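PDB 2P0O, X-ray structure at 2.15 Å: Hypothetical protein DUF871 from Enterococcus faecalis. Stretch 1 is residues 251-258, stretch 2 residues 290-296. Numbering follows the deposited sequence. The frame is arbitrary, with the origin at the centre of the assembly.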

# COMPACT_ATOMS: atom_id res chain seq x y z
N GLU A 251 -11.63 -21.29 22.19
CA GLU A 251 -12.16 -22.60 22.53
C GLU A 251 -13.65 -22.60 22.24
O GLU A 251 -14.34 -23.61 22.39
N SER A 252 -14.15 -21.46 21.80
CA SER A 252 -15.58 -21.31 21.57
C SER A 252 -16.18 -22.43 20.69
O SER A 252 -15.56 -22.85 19.70
N ARG A 253 -17.37 -22.89 21.05
CA ARG A 253 -18.18 -23.76 20.20
C ARG A 253 -18.62 -23.06 18.90
O ARG A 253 -19.05 -23.72 17.95
N TYR A 254 -18.52 -21.74 18.86
CA TYR A 254 -19.01 -21.00 17.71
C TYR A 254 -17.91 -20.48 16.81
O TYR A 254 -18.17 -19.70 15.89
N LEU A 255 -16.69 -20.94 17.06
CA LEU A 255 -15.55 -20.48 16.28
C LEU A 255 -15.71 -20.81 14.78
O LEU A 255 -15.47 -19.94 13.93
N LYS A 256 -16.13 -22.03 14.48
CA LYS A 256 -16.28 -22.50 13.09
C LYS A 256 -17.36 -21.77 12.33
O LYS A 256 -17.28 -21.64 11.11
N ARG A 257 -18.39 -21.32 13.04
CA ARG A 257 -19.43 -20.53 12.43
C ARG A 257 -18.88 -19.21 11.98
O ARG A 257 -19.35 -18.66 10.99
N ILE A 258 -17.91 -18.67 12.72
CA ILE A 258 -17.43 -17.36 12.34
C ILE A 258 -16.22 -17.34 11.42
O ILE A 258 -15.97 -16.32 10.78
N ALA A 290 -27.68 -24.72 15.27
CA ALA A 290 -29.08 -24.30 15.31
C ALA A 290 -29.26 -23.18 16.35
O ALA A 290 -28.87 -22.04 16.09
N THR A 291 -29.82 -23.52 17.52
CA THR A 291 -29.85 -22.63 18.69
C THR A 291 -28.44 -22.19 19.10
O THR A 291 -27.55 -23.03 19.25
N ILE A 292 -28.23 -20.88 19.26
CA ILE A 292 -26.99 -20.35 19.83
C ILE A 292 -27.21 -20.16 21.33
O ILE A 292 -27.93 -19.26 21.74
N GLU A 293 -26.61 -21.02 22.13
CA GLU A 293 -26.73 -20.93 23.57
C GLU A 293 -25.85 -19.82 24.11
O GLU A 293 -24.84 -19.46 23.50
N SER A 294 -26.23 -19.27 25.25
CA SER A 294 -25.37 -18.38 26.02
C SER A 294 -24.01 -19.04 26.33
O SER A 294 -23.97 -20.16 26.86
N GLU A 295 -22.90 -18.38 26.01
CA GLU A 295 -21.57 -18.97 26.28
C GLU A 295 -20.74 -18.01 27.16
O GLU A 295 -20.99 -17.94 28.37
N GLN A 296 -19.79 -17.29 26.58
CA GLN A 296 -19.15 -16.16 27.24
C GLN A 296 -19.72 -14.87 26.66
O GLN A 296 -19.81 -14.73 25.44

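Polar contacts anchor one end of this small interface, which buries 393 Å² in all. Glu295 points toward the first stretch and reaches out with chi1 and chi2 both t, so that its carboxylate meets the start of a type I turn. Ser252 OG, on a t rotamer, donates to Glu295 OE1 at 2.9 Å, while the backbone Arg253 N donates to Glu295 OE2 at 3.1 Å. The same serine hydroxyl accepts from Tyr254 N at 2.9 Å, tying the turn to the carboxylate. The rule is economical: one carboxylate takes a side-chain and a backbone donor, one on each oxygen. The Arg253 guanidinium, on a chain pointing toward Glu295's stretch with chi1 and chi2 t, adds charge alone: Arg253 NH2 lies 3.9 Å from Glu295 OE2, a long salt bridge with the oxygen well out of the guanidinium plane.

The apolar centre belongs to Tyr254, chi1 m, pointing toward the second stretch from the N-cap position. Ile292, m at both chi angles, starts sideways but its end comes nearer; its CG2 sits 4.1 Å from the Tyr254 ring centroid in a CH-pi contact over the face, and its CD1 is 3.8 Å from Tyr254 CE1. The phenol finishes in a polar contact, Tyr254 OH accepting from Glu293 N at 3.0 Å.

Arg257, also pointing toward, with chi1 between wells at -97° and chi2 and chi3 t, packs on Ile292 too: Ile292 CD1 lies over its guanidinium face, 3.3 Å from Arg257 CZ, and Arg257 NH1 donates a weak hydrogen bond to Ala290 O at 3.4 Å.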

# COMPACT_ATOMS: atom_id res chain seq x y z
CB GLU A 251 -11.88 -22.90 24.00
CG GLU A 251 -10.40 -22.96 24.35
CD GLU A 251 -9.79 -24.32 24.09
OE1 GLU A 251 -9.85 -25.21 24.99
OE2 GLU A 251 -9.22 -24.49 22.98
CB SER A 252 -15.83 -19.96 20.91
OG SER A 252 -17.18 -19.83 20.61
CB ARG A 253 -19.42 -24.26 20.95
CG ARG A 253 -20.60 -24.75 20.05
CD ARG A 253 -21.82 -25.32 20.80
NE ARG A 253 -21.40 -26.29 21.82
CZ ARG A 253 -21.23 -25.97 23.11
NH1 ARG A 253 -20.82 -26.90 23.97
NH2 ARG A 253 -21.48 -24.72 23.52
CB TYR A 254 -19.95 -19.88 18.17
CG TYR A 254 -21.04 -20.45 19.02
CD1 TYR A 254 -21.95 -21.37 18.48
CD2 TYR A 254 -21.10 -20.18 20.38
CE1 TYR A 254 -22.94 -21.96 19.28
CE2 TYR A 254 -22.09 -20.77 21.19
CZ TYR A 254 -23.00 -21.65 20.63
OH TYR A 254 -23.97 -22.23 21.40
CB LEU A 255 -14.22 -21.01 16.83
CG LEU A 255 -12.92 -20.53 16.13
CD1 LEU A 255 -12.73 -19.03 16.14
CD2 LEU A 255 -11.67 -21.24 16.68
CB LYS A 256 -16.53 -24.00 13.04
CG LYS A 256 -15.44 -24.77 13.73
CD LYS A 256 -15.07 -26.10 13.06
CE LYS A 256 -13.60 -26.42 13.38
NZ LYS A 256 -12.76 -25.15 13.33
CB ARG A 257 -20.55 -20.21 13.43
CG ARG A 257 -21.72 -21.12 13.33
CD ARG A 257 -22.90 -20.51 14.03
NE ARG A 257 -23.95 -21.51 14.16
CZ ARG A 257 -25.25 -21.28 14.02
NH1 ARG A 257 -26.12 -22.29 14.16
NH2 ARG A 257 -25.70 -20.05 13.74
CB ILE A 258 -17.35 -16.31 13.53
CG1 ILE A 258 -15.93 -16.07 14.09
CG2 ILE A 258 -18.47 -16.50 14.61
CD1 ILE A 258 -14.96 -17.05 13.99
CB ALA A 290 -30.00 -25.50 15.60
CB THR A 291 -30.52 -23.32 19.89
OG1 THR A 291 -31.79 -23.84 19.50
CG2 THR A 291 -30.72 -22.36 21.05
CB ILE A 292 -26.54 -19.00 19.17
CG1 ILE A 292 -26.51 -19.10 17.63
CG2 ILE A 292 -25.18 -18.50 19.75
CD1 ILE A 292 -25.55 -20.20 17.08
CB GLU A 293 -26.31 -22.25 24.21
CG GLU A 293 -26.83 -23.47 23.45
CD GLU A 293 -28.20 -23.95 23.92
OE1 GLU A 293 -29.15 -23.13 24.01
OE2 GLU A 293 -28.34 -25.16 24.21
CB SER A 294 -26.07 -18.03 27.33
OG SER A 294 -25.38 -17.00 28.01
CB GLU A 295 -20.88 -19.38 24.98
CG GLU A 295 -19.68 -20.27 25.16
CD GLU A 295 -18.98 -20.60 23.85
OE1 GLU A 295 -18.57 -19.66 23.12
OE2 GLU A 295 -18.81 -21.81 23.55
CB GLN A 296 -17.65 -16.18 27.00
CG GLN A 296 -16.91 -17.12 27.92
CD GLN A 296 -15.43 -17.26 27.57
OE1 GLN A 296 -14.82 -16.36 27.00
NE2 GLN A 296 -14.86 -18.40 27.93